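Local coordinates for protein putative NADH-flavin reductase (PDB 3H2S) that probably acts as an NAD(P)H-dependent oxidoreductase, a putative NADH-flavin reductase, and binds NADPH on a Rossmann-type fold, at residues L6-R11 with A29-P34; R21-E26 with M192-L197; L81-A86 with A135-Y140. All blocks are in the same frame, centred on the assembly; numbering follows the deposited sequence.

Interaction 1: L6-R11 with A29-P34; sequences LGATGR and AVVRDP. With NDP (NADPH dihydro-nicotinamide-adenine-dinucleotide phosphate), chain C.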
loop_
_atom_site.group_PDB
_atom_site.type_symbol
_atom_site.label_atom_id
_atom_site.label_comp_id
_atom_site.label_asym_id
_atom_site.label_seq_id
_atom_site.Cartn_x
_atom_site.Cartn_y
_atom_site.Cartn_z
ATOM N N LEU A 6 -15.390 7.586 5.107
ATOM C CA LEU A 6 -14.152 8.124 5.660
ATOM C C LEU A 6 -13.978 9.561 5.174
ATOM O O LEU A 6 -14.270 9.865 4.023
ATOM C CB LEU A 6 -12.958 7.286 5.213
ATOM C CG LEU A 6 -12.575 5.980 5.931
ATOM C CD1 LEU A 6 -13.737 5.178 6.468
ATOM C CD2 LEU A 6 -11.667 5.128 5.028
ATOM N N GLY A 7 -13.598 10.464 6.073
ATOM C CA GLY A 7 -13.591 11.881 5.731
ATOM C C GLY A 7 -15.016 12.406 5.557
ATOM O O GLY A 7 -15.252 13.327 4.779
ATOM N N ALA A 8 -15.924 11.903 6.388
ATOM C CA ALA A 8 -17.345 12.276 6.357
ATOM C C ALA A 8 -17.617 13.756 6.672
ATOM O O ALA A 8 -18.600 14.315 6.206
ATOM C CB ALA A 8 -18.151 11.372 7.309
ATOM N N THR A 9 -16.713 14.395 7.414
ATOM C CA THR A 9 -16.863 15.817 7.764
ATOM C C THR A 9 -16.306 16.770 6.706
ATOM O O THR A 9 -16.533 17.991 6.778
ATOM C CB THR A 9 -16.205 16.138 9.124
ATOM O OG1 THR A 9 -14.826 15.746 9.097
ATOM C CG2 THR A 9 -16.939 15.397 10.239
ATOM N N GLY A 10 -15.657 16.203 5.688
ATOM C CA GLY A 10 -15.053 17.003 4.619
ATOM C C GLY A 10 -16.081 17.545 3.636
ATOM O O GLY A 10 -17.284 17.301 3.769
ATOM N N ARG A 11 -15.599 18.221 2.603
ATOM C CA ARG A 11 -16.478 18.812 1.593
ATOM C C ARG A 11 -17.175 17.716 0.781
ATOM O O ARG A 11 -18.401 17.686 0.721
ATOM C CB ARG A 11 -15.688 19.744 0.670
ATOM C CG ARG A 11 -14.944 20.880 1.443
ATOM C CD ARG A 11 -13.899 21.574 0.584
ATOM N NE ARG A 11 -14.498 22.203 -0.579
ATOM C CZ ARG A 11 -14.360 21.765 -1.829
ATOM N NH1 ARG A 11 -13.618 20.699 -2.093
ATOM N NH2 ARG A 11 -14.948 22.419 -2.818
ATOM N N ALA A 29 -20.365 7.530 9.894
ATOM C CA ALA A 29 -19.390 8.591 9.614
ATOM C C ALA A 29 -18.172 8.394 10.492
ATOM O O ALA A 29 -18.275 8.415 11.715
ATOM C CB ALA A 29 -20.002 9.950 9.896
ATOM N N VAL A 30 -17.042 8.096 9.864
ATOM C CA VAL A 30 -15.793 7.971 10.575
ATOM C C VAL A 30 -15.162 9.356 10.662
ATOM O O VAL A 30 -14.861 9.970 9.639
ATOM C CB VAL A 30 -14.837 7.015 9.834
ATOM C CG1 VAL A 30 -13.526 6.848 10.611
ATOM C CG2 VAL A 30 -15.540 5.667 9.601
ATOM N N VAL A 31 -14.951 9.835 11.883
ATOM C CA VAL A 31 -14.584 11.232 12.095
ATOM C C VAL A 31 -13.503 11.355 13.166
ATOM O O VAL A 31 -13.242 10.410 13.904
ATOM C CB VAL A 31 -15.822 12.083 12.521
ATOM C CG1 VAL A 31 -16.937 11.957 11.471
ATOM C CG2 VAL A 31 -16.333 11.653 13.901
ATOM N N ARG A 32 -12.844 12.508 13.211
ATOM C CA ARG A 32 -11.951 12.813 14.321
ATOM C C ARG A 32 -12.506 13.962 15.153
ATOM O O ARG A 32 -12.090 14.170 16.286
ATOM C CB ARG A 32 -10.555 13.140 13.813
ATOM C CG ARG A 32 -10.529 14.237 12.769
ATOM C CD ARG A 32 -9.096 14.551 12.361
ATOM N NE ARG A 32 -9.066 15.615 11.368
ATOM C CZ ARG A 32 -7.962 16.091 10.814
ATOM N NH1 ARG A 32 -6.774 15.625 11.193
ATOM N NH2 ARG A 32 -8.048 17.067 9.920
ATOM N N ASP A 33 -13.508 14.649 14.614
ATOM C CA ASP A 33 -14.018 15.890 15.204
ATOM C C ASP A 33 -15.525 15.780 15.434
ATOM O O ASP A 33 -16.320 16.121 14.554
ATOM C CB ASP A 33 -13.718 17.061 14.261
ATOM C CG ASP A 33 -14.108 18.409 14.843
ATOM O OD1 ASP A 33 -15.017 18.454 15.703
ATOM O OD2 ASP A 33 -13.519 19.427 14.409
ATOM N N PRO A 34 -15.923 15.279 16.611
ATOM C CA PRO A 34 -17.335 15.117 16.981
ATOM C C PRO A 34 -18.182 16.381 16.807
ATOM O O PRO A 34 -19.315 16.299 16.331
ATOM C CB PRO A 34 -17.274 14.727 18.461
ATOM C CG PRO A 34 -15.932 14.104 18.636
ATOM C CD PRO A 34 -15.012 14.795 17.662
HETATM P PA NDP C . -11.604 17.996 2.733
HETATM O O1A NDP C . -10.300 18.840 2.820
HETATM O O2A NDP C . -12.912 18.706 2.813
HETATM O O5B NDP C . -11.286 17.087 4.127
HETATM C C5B NDP C . -11.413 15.679 3.801
HETATM C C4B NDP C . -11.545 14.828 5.124
HETATM O O4B NDP C . -10.247 14.433 5.522
HETATM C C3B NDP C . -12.107 15.654 6.329
HETATM O O3B NDP C . -13.194 14.931 6.815
HETATM C C2B NDP C . -10.893 15.632 7.347
HETATM O O2B NDP C . -11.204 15.649 8.695
HETATM C C1B NDP C . -10.242 14.283 6.911
HETATM N N9A NDP C . -8.831 14.229 7.328
HETATM C C8A NDP C . -7.811 15.067 6.807
HETATM N N7A NDP C . -6.608 14.804 7.322
HETATM C C5A NDP C . -6.837 13.722 8.199
HETATM C C6A NDP C . -5.931 13.004 8.998
HETATM N N6A NDP C . -4.623 13.386 9.008
HETATM N N1A NDP C . -6.439 12.158 9.966
HETATM C C2A NDP C . -7.763 11.837 9.862
HETATM N N3A NDP C . -8.702 12.318 8.992
HETATM C C4A NDP C . -8.208 13.340 8.213
HETATM O O3 NDP C . -11.401 17.421 1.278
HETATM P PN NDP C . -12.189 17.345 -0.139
HETATM O O1N NDP C . -13.635 16.894 0.137
HETATM O O2N NDP C . -12.093 18.744 -0.667
HETATM O O5D NDP C . -11.528 16.222 -1.123
HETATM C C5D NDP C . -11.988 14.867 -1.150
HETATM C C4D NDP C . -11.165 14.129 -2.221
HETATM O O4D NDP C . -11.249 14.930 -3.387
HETATM C C3D NDP C . -9.655 13.879 -1.931
HETATM O O3D NDP C . -9.257 12.680 -2.488
HETATM C C2D NDP C . -9.014 15.133 -2.630
HETATM O O2D NDP C . -7.702 14.866 -3.057
HETATM C C1D NDP C . -9.957 15.186 -3.885
HETATM N N1N NDP C . -9.799 16.442 -4.615
HETATM C C2N NDP C . -9.216 16.341 -5.948
HETATM C C3N NDP C . -8.844 17.680 -6.586
HETATM C C7N NDP C . -8.755 17.527 -8.094
HETATM O O7N NDP C . -8.233 16.530 -8.573
HETATM N N7N NDP C . -9.117 18.599 -8.896
HETATM C C4N NDP C . -9.564 18.936 -6.141
HETATM C C5N NDP C . -9.855 18.998 -4.663
HETATM C C6N NDP C . -10.048 17.695 -3.918
HETATM P P2B NDP C . -11.624 17.043 9.428
HETATM O O1X NDP C . -13.049 17.472 8.922
HETATM O O2X NDP C . -11.862 16.682 10.942
HETATM O O3X NDP C . -10.623 18.125 9.209
HETATM O O HOH W 1 -12.574 9.530 8.443
HETATM O O HOH W 2 -14.529 12.778 8.772
HETATM O O HOH W 3 -13.806 15.132 11.477
#

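Interaction 2: R21-E26 with M192-L197; sequences RRRGHE and MALAIL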
loop_
_atom_site.group_PDB
_atom_site.type_symbol
_atom_site.label_atom_id
_atom_site.label_comp_id
_atom_site.label_asym_id
_atom_site.label_seq_id
_atom_site.Cartn_x
_atom_site.Cartn_y
_atom_site.Cartn_z
ATOM N N ARG A 21 -28.090 9.420 2.843
ATOM C CA ARG A 21 -29.287 9.484 3.674
ATOM C C ARG A 21 -30.518 9.738 2.828
ATOM O O ARG A 21 -31.596 9.182 3.105
ATOM C CB ARG A 21 -29.162 10.568 4.749
ATOM C CG ARG A 21 -28.158 10.217 5.826
ATOM C CD ARG A 21 -27.929 11.399 6.760
ATOM N NE ARG A 21 -28.899 11.412 7.849
ATOM C CZ ARG A 21 -29.494 12.506 8.302
ATOM N NH1 ARG A 21 -29.227 13.686 7.751
ATOM N NH2 ARG A 21 -30.330 12.421 9.329
ATOM N N ARG A 22 -30.376 10.591 1.813
ATOM C CA ARG A 22 -31.501 10.853 0.906
ATOM C C ARG A 22 -31.952 9.539 0.268
ATOM O O ARG A 22 -33.152 9.291 0.095
ATOM C CB ARG A 22 -31.111 11.857 -0.187
ATOM C CG ARG A 22 -32.278 12.241 -1.100
ATOM C CD ARG A 22 -31.904 13.385 -2.043
ATOM N NE ARG A 22 -31.199 12.918 -3.241
ATOM C CZ ARG A 22 -31.727 12.130 -4.178
ATOM N NH1 ARG A 22 -32.929 11.595 -4.014
ATOM N NH2 ARG A 22 -30.998 11.773 -5.227
ATOM N N ARG A 23 -30.980 8.674 -0.009
ATOM C CA ARG A 23 -31.238 7.433 -0.729
ATOM C C ARG A 23 -31.531 6.263 0.206
ATOM O O ARG A 23 -31.499 5.107 -0.218
ATOM C CB ARG A 23 -30.039 7.099 -1.624
ATOM C CG ARG A 23 -29.912 8.017 -2.810
ATOM C CD ARG A 23 -28.895 7.473 -3.813
ATOM N NE ARG A 23 -28.560 8.495 -4.793
ATOM C CZ ARG A 23 -27.986 8.250 -5.965
ATOM N NH1 ARG A 23 -27.858 7.001 -6.405
ATOM N NH2 ARG A 23 -27.670 9.265 -6.751
ATOM N N GLY A 24 -31.726 6.558 1.490
ATOM C CA GLY A 24 -32.235 5.565 2.440
ATOM C C GLY A 24 -31.195 4.574 2.951
ATOM O O GLY A 24 -31.537 3.479 3.382
ATOM N N HIS A 25 -29.924 4.955 2.905
ATOM C CA HIS A 25 -28.859 4.095 3.411
ATOM C C HIS A 25 -28.457 4.461 4.840
ATOM O O HIS A 25 -28.598 5.615 5.263
ATOM C CB HIS A 25 -27.657 4.126 2.475
ATOM C CG HIS A 25 -27.950 3.570 1.122
ATOM N ND1 HIS A 25 -28.157 4.373 0.020
ATOM C CD2 HIS A 25 -28.294 2.317 0.740
ATOM C CE1 HIS A 25 -28.513 3.621 -1.010
ATOM N NE2 HIS A 25 -28.648 2.377 -0.586
ATOM N N GLU A 26 -28.008 3.457 5.590
ATOM C CA GLU A 26 -27.516 3.668 6.948
ATOM C C GLU A 26 -26.064 4.125 6.888
ATOM O O GLU A 26 -25.219 3.440 6.323
ATOM C CB GLU A 26 -27.596 2.369 7.751
ATOM C CG GLU A 26 -27.179 2.533 9.209
ATOM C CD GLU A 26 -27.044 1.213 9.924
ATOM O OE1 GLU A 26 -27.473 0.186 9.355
ATOM O OE2 GLU A 26 -26.503 1.201 11.051
HETATM N N MSE A 192 -20.549 14.883 -7.494
HETATM C CA MSE A 192 -19.677 13.787 -7.096
HETATM C C MSE A 192 -20.433 12.815 -6.190
HETATM O O MSE A 192 -20.313 11.599 -6.352
HETATM C CB MSE A 192 -18.411 14.315 -6.392
HETATM C CG MSE A 192 -17.530 13.213 -5.825
HETATM SE SE MSE A 192 -16.795 12.020 -7.215
HETATM C CE MSE A 192 -15.475 13.241 -7.974
ATOM N N ALA A 193 -21.217 13.348 -5.257
ATOM C CA ALA A 193 -22.020 12.493 -4.384
ATOM C C ALA A 193 -23.010 11.636 -5.194
ATOM O O ALA A 193 -23.177 10.451 -4.906
ATOM C CB ALA A 193 -22.768 13.320 -3.321
ATOM N N LEU A 194 -23.685 12.249 -6.164
ATOM C CA LEU A 194 -24.572 11.505 -7.070
ATOM C C LEU A 194 -23.829 10.345 -7.711
ATOM O O LEU A 194 -24.337 9.227 -7.766
ATOM C CB LEU A 194 -25.133 12.408 -8.185
ATOM C CG LEU A 194 -26.180 13.477 -7.861
ATOM C CD1 LEU A 194 -26.756 14.048 -9.163
ATOM C CD2 LEU A 194 -27.288 12.921 -6.973
ATOM N N ALA A 195 -22.666 10.645 -8.281
ATOM C CA ALA A 195 -21.864 9.649 -9.002
ATOM C C ALA A 195 -21.424 8.499 -8.096
ATOM O O ALA A 195 -21.416 7.346 -8.495
ATOM C CB ALA A 195 -20.638 10.331 -9.664
ATOM N N ILE A 196 -20.977 8.833 -6.893
ATOM C CA ILE A 196 -20.588 7.833 -5.925
ATOM C C ILE A 196 -21.731 6.911 -5.517
ATOM O O ILE A 196 -21.593 5.690 -5.578
ATOM C CB ILE A 196 -19.936 8.496 -4.698
ATOM C CG1 ILE A 196 -18.578 9.099 -5.114
ATOM C CG2 ILE A 196 -19.772 7.468 -3.566
ATOM C CD1 ILE A 196 -17.891 9.928 -4.026
ATOM N N LEU A 197 -22.877 7.495 -5.168
ATOM C CA LEU A 197 -24.027 6.720 -4.762
ATOM C C LEU A 197 -24.592 5.933 -5.929
ATOM O O LEU A 197 -25.061 4.820 -5.742
ATOM C CB LEU A 197 -25.110 7.597 -4.119
ATOM C CG LEU A 197 -25.041 7.671 -2.585
ATOM C CD1 LEU A 197 -25.179 6.291 -1.957
ATOM C CD2 LEU A 197 -23.755 8.351 -2.135
#

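Interaction 3: L81-A86 with A135-Y140; sequences LHLDFA and ALYQYY. With NDP (NADPH dihydro-nicotinamide-adenine-dinucleotide phosphate), chain C.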
loop_
_atom_site.group_PDB
_atom_site.type_symbol
_atom_site.label_atom_id
_atom_site.label_comp_id
_atom_site.label_asym_id
_atom_site.label_seq_id
_atom_site.Cartn_x
_atom_site.Cartn_y
_atom_site.Cartn_z
ATOM N N LEU A 81 -0.365 10.376 3.083
ATOM C CA LEU A 81 -1.607 9.854 3.663
ATOM C C LEU A 81 -2.645 9.427 2.641
ATOM O O LEU A 81 -3.425 8.501 2.895
ATOM C CB LEU A 81 -2.208 10.845 4.649
ATOM C CG LEU A 81 -1.456 11.081 5.960
ATOM C CD1 LEU A 81 -2.152 12.169 6.775
ATOM C CD2 LEU A 81 -1.356 9.789 6.764
ATOM N N HIS A 82 -2.692 10.099 1.492
ATOM C CA HIS A 82 -3.561 9.650 0.413
ATOM C C HIS A 82 -3.322 8.173 0.121
ATOM O O HIS A 82 -4.268 7.392 -0.056
ATOM C CB HIS A 82 -3.315 10.465 -0.852
ATOM C CG HIS A 82 -3.999 11.796 -0.850
ATOM N ND1 HIS A 82 -3.310 12.989 -0.830
ATOM C CD2 HIS A 82 -5.314 12.118 -0.867
ATOM C CE1 HIS A 82 -4.172 13.987 -0.943
ATOM N NE2 HIS A 82 -5.395 13.485 -0.942
ATOM N N LEU A 83 -2.050 7.814 0.012
ATOM C CA LEU A 83 -1.658 6.434 -0.207
ATOM C C LEU A 83 -1.919 5.522 1.005
ATOM O O LEU A 83 -2.571 4.482 0.875
ATOM C CB LEU A 83 -0.195 6.365 -0.635
ATOM C CG LEU A 83 0.394 4.991 -0.979
ATOM C CD1 LEU A 83 -0.421 4.282 -2.090
ATOM C CD2 LEU A 83 1.848 5.152 -1.387
ATOM N N ASP A 84 -1.435 5.929 2.177
ATOM C CA ASP A 84 -1.556 5.118 3.393
ATOM C C ASP A 84 -3.007 4.814 3.771
ATOM O O ASP A 84 -3.319 3.699 4.183
ATOM C CB ASP A 84 -0.831 5.795 4.571
ATOM C CG ASP A 84 0.690 5.711 4.454
ATOM O OD1 ASP A 84 1.217 4.922 3.629
ATOM O OD2 ASP A 84 1.368 6.471 5.176
ATOM N N PHE A 85 -3.895 5.801 3.689
ATOM C CA PHE A 85 -5.304 5.523 4.008
ATOM C C PHE A 85 -5.834 4.424 3.068
ATOM O O PHE A 85 -6.624 3.575 3.480
ATOM C CB PHE A 85 -6.162 6.772 3.826
ATOM C CG PHE A 85 -5.814 7.912 4.754
ATOM C CD1 PHE A 85 -5.639 7.695 6.116
ATOM C CD2 PHE A 85 -5.908 9.220 4.302
ATOM C CE1 PHE A 85 -5.516 8.752 6.999
ATOM C CE2 PHE A 85 -5.770 10.291 5.197
ATOM C CZ PHE A 85 -5.531 10.042 6.532
ATOM N N ALA A 86 -5.522 4.537 1.771
ATOM C CA ALA A 86 -6.034 3.584 0.796
ATOM C C ALA A 86 -5.475 2.178 1.002
ATOM O O ALA A 86 -6.217 1.193 0.890
ATOM C CB ALA A 86 -5.762 4.076 -0.637
ATOM N N ALA A 135 -0.874 15.435 -5.165
ATOM C CA ALA A 135 -1.144 14.935 -6.519
ATOM C C ALA A 135 -0.313 13.677 -6.841
ATOM O O ALA A 135 -0.825 12.689 -7.381
ATOM C CB ALA A 135 -0.880 16.041 -7.560
ATOM N N LEU A 136 0.973 13.710 -6.500
ATOM C CA LEU A 136 1.844 12.554 -6.698
ATOM C C LEU A 136 1.298 11.331 -5.960
ATOM O O LEU A 136 1.146 10.247 -6.530
ATOM C CB LEU A 136 3.260 12.880 -6.220
ATOM C CG LEU A 136 4.271 11.729 -6.292
ATOM C CD1 LEU A 136 4.487 11.294 -7.751
ATOM C CD2 LEU A 136 5.581 12.147 -5.615
ATOM N N TYR A 137 1.003 11.489 -4.681
ATOM C CA TYR A 137 0.582 10.329 -3.902
ATOM C C TYR A 137 -0.807 9.805 -4.262
ATOM O O TYR A 137 -1.064 8.608 -4.138
ATOM C CB TYR A 137 0.719 10.598 -2.409
ATOM C CG TYR A 137 2.119 10.343 -1.922
ATOM C CD1 TYR A 137 2.970 11.403 -1.578
ATOM C CD2 TYR A 137 2.571 9.050 -1.740
ATOM C CE1 TYR A 137 4.249 11.161 -1.081
ATOM C CE2 TYR A 137 3.832 8.796 -1.225
ATOM C CZ TYR A 137 4.663 9.849 -0.894
ATOM O OH TYR A 137 5.890 9.566 -0.357
ATOM N N GLN A 138 -1.664 10.669 -4.802
ATOM C CA GLN A 138 -2.942 10.202 -5.350
ATOM C C GLN A 138 -2.782 9.483 -6.676
ATOM O O GLN A 138 -3.566 8.588 -7.006
ATOM C CB GLN A 138 -3.948 11.346 -5.491
ATOM C CG GLN A 138 -4.517 11.767 -4.179
ATOM C CD GLN A 138 -5.983 12.106 -4.275
ATOM O OE1 GLN A 138 -6.342 13.200 -4.697
ATOM N NE2 GLN A 138 -6.836 11.194 -3.818
ATOM N N TYR A 139 -1.794 9.904 -7.465
ATOM C CA TYR A 139 -1.421 9.144 -8.642
ATOM C C TYR A 139 -0.958 7.737 -8.220
ATOM O O TYR A 139 -1.405 6.743 -8.766
ATOM C CB TYR A 139 -0.311 9.878 -9.397
ATOM C CG TYR A 139 0.294 9.064 -10.516
ATOM C CD1 TYR A 139 -0.470 8.679 -11.601
ATOM C CD2 TYR A 139 1.599 8.588 -10.427
ATOM C CE1 TYR A 139 0.072 7.880 -12.616
ATOM C CE2 TYR A 139 2.163 7.848 -11.459
ATOM C CZ TYR A 139 1.401 7.516 -12.555
ATOM O OH TYR A 139 1.946 6.740 -13.559
ATOM N N TYR A 140 -0.077 7.668 -7.223
ATOM C CA TYR A 140 0.338 6.380 -6.645
ATOM C C TYR A 140 -0.838 5.584 -6.063
ATOM O O TYR A 140 -0.891 4.357 -6.195
ATOM C CB TYR A 140 1.411 6.587 -5.584
ATOM C CG TYR A 140 2.758 7.098 -6.117
ATOM C CD1 TYR A 140 3.194 6.788 -7.399
ATOM C CD2 TYR A 140 3.612 7.805 -5.288
ATOM C CE1 TYR A 140 4.454 7.198 -7.851
ATOM C CE2 TYR A 140 4.858 8.238 -5.725
ATOM C CZ TYR A 140 5.277 7.919 -7.005
ATOM O OH TYR A 140 6.516 8.336 -7.435
HETATM P PA NDP C . -11.604 17.996 2.733
HETATM O O1A NDP C . -10.300 18.840 2.820
HETATM O O2A NDP C . -12.912 18.706 2.813
HETATM O O5B NDP C . -11.286 17.087 4.127
HETATM C C5B NDP C . -11.413 15.679 3.801
HETATM C C4B NDP C . -11.545 14.828 5.124
HETATM O O4B NDP C . -10.247 14.433 5.522
HETATM C C3B NDP C . -12.107 15.654 6.329
HETATM O O3B NDP C . -13.194 14.931 6.815
HETATM C C2B NDP C . -10.893 15.632 7.347
HETATM O O2B NDP C . -11.204 15.649 8.695
HETATM C C1B NDP C . -10.242 14.283 6.911
HETATM N N9A NDP C . -8.831 14.229 7.328
HETATM C C8A NDP C . -7.811 15.067 6.807
HETATM N N7A NDP C . -6.608 14.804 7.322
HETATM C C5A NDP C . -6.837 13.722 8.199
HETATM C C6A NDP C . -5.931 13.004 8.998
HETATM N N6A NDP C . -4.623 13.386 9.008
HETATM N N1A NDP C . -6.439 12.158 9.966
HETATM C C2A NDP C . -7.763 11.837 9.862
HETATM N N3A NDP C . -8.702 12.318 8.992
HETATM C C4A NDP C . -8.208 13.340 8.213
HETATM O O3 NDP C . -11.401 17.421 1.278
HETATM P PN NDP C . -12.189 17.345 -0.139
HETATM O O1N NDP C . -13.635 16.894 0.137
HETATM O O2N NDP C . -12.093 18.744 -0.667
HETATM O O5D NDP C . -11.528 16.222 -1.123
HETATM C C5D NDP C . -11.988 14.867 -1.150
HETATM C C4D NDP C . -11.165 14.129 -2.221
HETATM O O4D NDP C . -11.249 14.930 -3.387
HETATM C C3D NDP C . -9.655 13.879 -1.931
HETATM O O3D NDP C . -9.257 12.680 -2.488
HETATM C C2D NDP C . -9.014 15.133 -2.630
HETATM O O2D NDP C . -7.702 14.866 -3.057
HETATM C C1D NDP C . -9.957 15.186 -3.885
HETATM N N1N NDP C . -9.799 16.442 -4.615
HETATM C C2N NDP C . -9.216 16.341 -5.948
HETATM C C3N NDP C . -8.844 17.680 -6.586
HETATM C C7N NDP C . -8.755 17.527 -8.094
HETATM O O7N NDP C . -8.233 16.530 -8.573
HETATM N N7N NDP C . -9.117 18.599 -8.896
HETATM C C4N NDP C . -9.564 18.936 -6.141
HETATM C C5N NDP C . -9.855 18.998 -4.663
HETATM C C6N NDP C . -10.048 17.695 -3.918
HETATM P P2B NDP C . -11.624 17.043 9.428
HETATM O O1X NDP C . -13.049 17.472 8.922
HETATM O O2X NDP C . -11.862 16.682 10.942
HETATM O O3X NDP C . -10.623 18.125 9.209
#

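Interaction 1: L6-R11 with A29-P34
With its chi1 at 56°, T9 puts OG1 between the backbone N and the carbonyl carbon and holds its methyl CG2 anti to that carbon, where it meets V31 CG1 at 3.7 Å; the chi1 of -56° in V31 leaves CG1 in the corresponding place. The one residue thus splits its work, methyl to strand and hydroxyl to NADPH: OG1 accepts a bond from O3B of the adenosine ribose at 2.9 Å. Beside it, A8 CB presses on A29 CB at 3.5 Å, a close fit that suits two alanines. V30 O reaches the turn through two waters, one donated to by G7 N and the other by T9 N.

This is the start of the glycine-rich GxxGxxG turn of a Rossmann beta-alpha-beta unit. Glycine suits G7, with its positive phi, and G10, the N-cap of helix 11-22: a CB would crowd ribose C4B of NADPH at the first and clash with C5B at the second. R11 opens the helix, its backbone N bonding to O2A at 2.7 Å, while NH1 meets O2N, lying at the guanidinium edge, at 2.9 Å. An alanine here would keep the backbone bond, but O2N would probably be left without its guanidinium mate and F162 O without its donor. R32, just past the second strand, lays one guanidinium face over adenine C5A and turns its edge to the 2'-phosphate, NE bonding to O2X and NH2 to O3X at 2.9 Å. An arginine there suits NADPH, whose extra phosphate distinguishes it from NADH.

Interaction 2: R21-E26 with M192-L197
R23 lays one face of its guanidinium flat on L197, with CB of the leucine 3.4 Å above the plane and over its centre. The side chain arrives extended from CG to NE, and it slides past that of L197 in the opposite direction, so that CD also lies 3.8 Å from L197 CB. At the edge of the same group, close to its plane, NH2 meets the methyl CD2 of L194 at 3.7 Å, the two side chains crossing at about a right angle. Arginine suits this place because its methylenes and flat faces can pack on leucine while its N-H groups stay turned to polar partners. H25 adds a lighter touch, ND1 standing 4.1 Å from L197 CD1.

The next shell fixes the arginine. E19 forms a salt bridge with NE, and D198 and E201, further along the partner helix, form two more with NH1; three carboxylates around one guanidinium would be expected to keep it charged and firmly oriented. E19 also takes NH2 of R22, which skirts L194 CD2 more distantly. Behind the side chains, helix 11-22 ends in a Schellman motif with G24 as its C-prime residue: G24 N returns to R21 O at 3.1 Å, and a glycine accommodates the positive phi without strain. The turn leaves R23 O 3.3 Å above one face of the H25 ring, toward its rim.

Near the surface, the contact thus joins the C-terminal end of helix 11-22 to helix 189-201. I196 of the latter touches I16 of the former, L197 and H25 rest on I3 of strand 2-6, and I196 with selenomethionine M192 reaches I156 of strand 153-158.

Interaction 3: L81-A86 with A135-Y140
H82 begins at CB, which lies 3.8 Å from CG of Q138 and looks onto the backbone of Y137. The next atom, CG, belongs to a ring whose face receives Q138 CG as a CH-pi contact, 3.5 Å from the centroid and 16° off the normal. CD2 then meets the amide, 3.4 Å from Q138 NE2, with ring and amide planes stacked 21° apart. At the tip, NE2 makes a weak hydrogen bond to O2D of the nicotinamide ribose.

Two helices of the Rossmann fold, 80-91 and 132-145, meet here with their segment axes 8.0 Å apart and 29° from parallel, and H82 and Q138, one from each helix, line the NADPH pocket. Q138 bends at chi2, and its amide then works with both ends: OE1 accepts from O2D at 2.7 Å, while NE2 donates to O3D at 3.1 Å. Glutamine suits this pair of ribose hydroxyls by offering an acceptor beside a donor; E141 OE1 takes NE2 as well, tethering the amide.

Away from the cofactor the contact turns apolar. L83 CD2 lies at the edge of the Y137 ring, 4.0 Å from Y137 CD2, and the same methyl approaches Y140 CB. L83 also packs on F144 of the second subunit, whose M147 touches Y137 and Y140.

How the interactions relate
From the N terminus, strand 2-6 leads into the cofactor turn, and interaction 1 closes the first beta-alpha-beta unit when the chain returns along strand 26-31. Interaction 2 opens before that loop is closed, at the end of helix 11-22, and finds its partner only in helix 189-201, so the two cross and most of the chain lies between its segments. Interaction 3 follows interaction 1 in series and is nested within the span of interaction 2, joining helices 80-91 and 132-145 on the opposite side of the chain's centre from interaction 2. Interactions 1 and 3 do not touch but meet the same NADPH, whereas interaction 2 ties the early and late helices together.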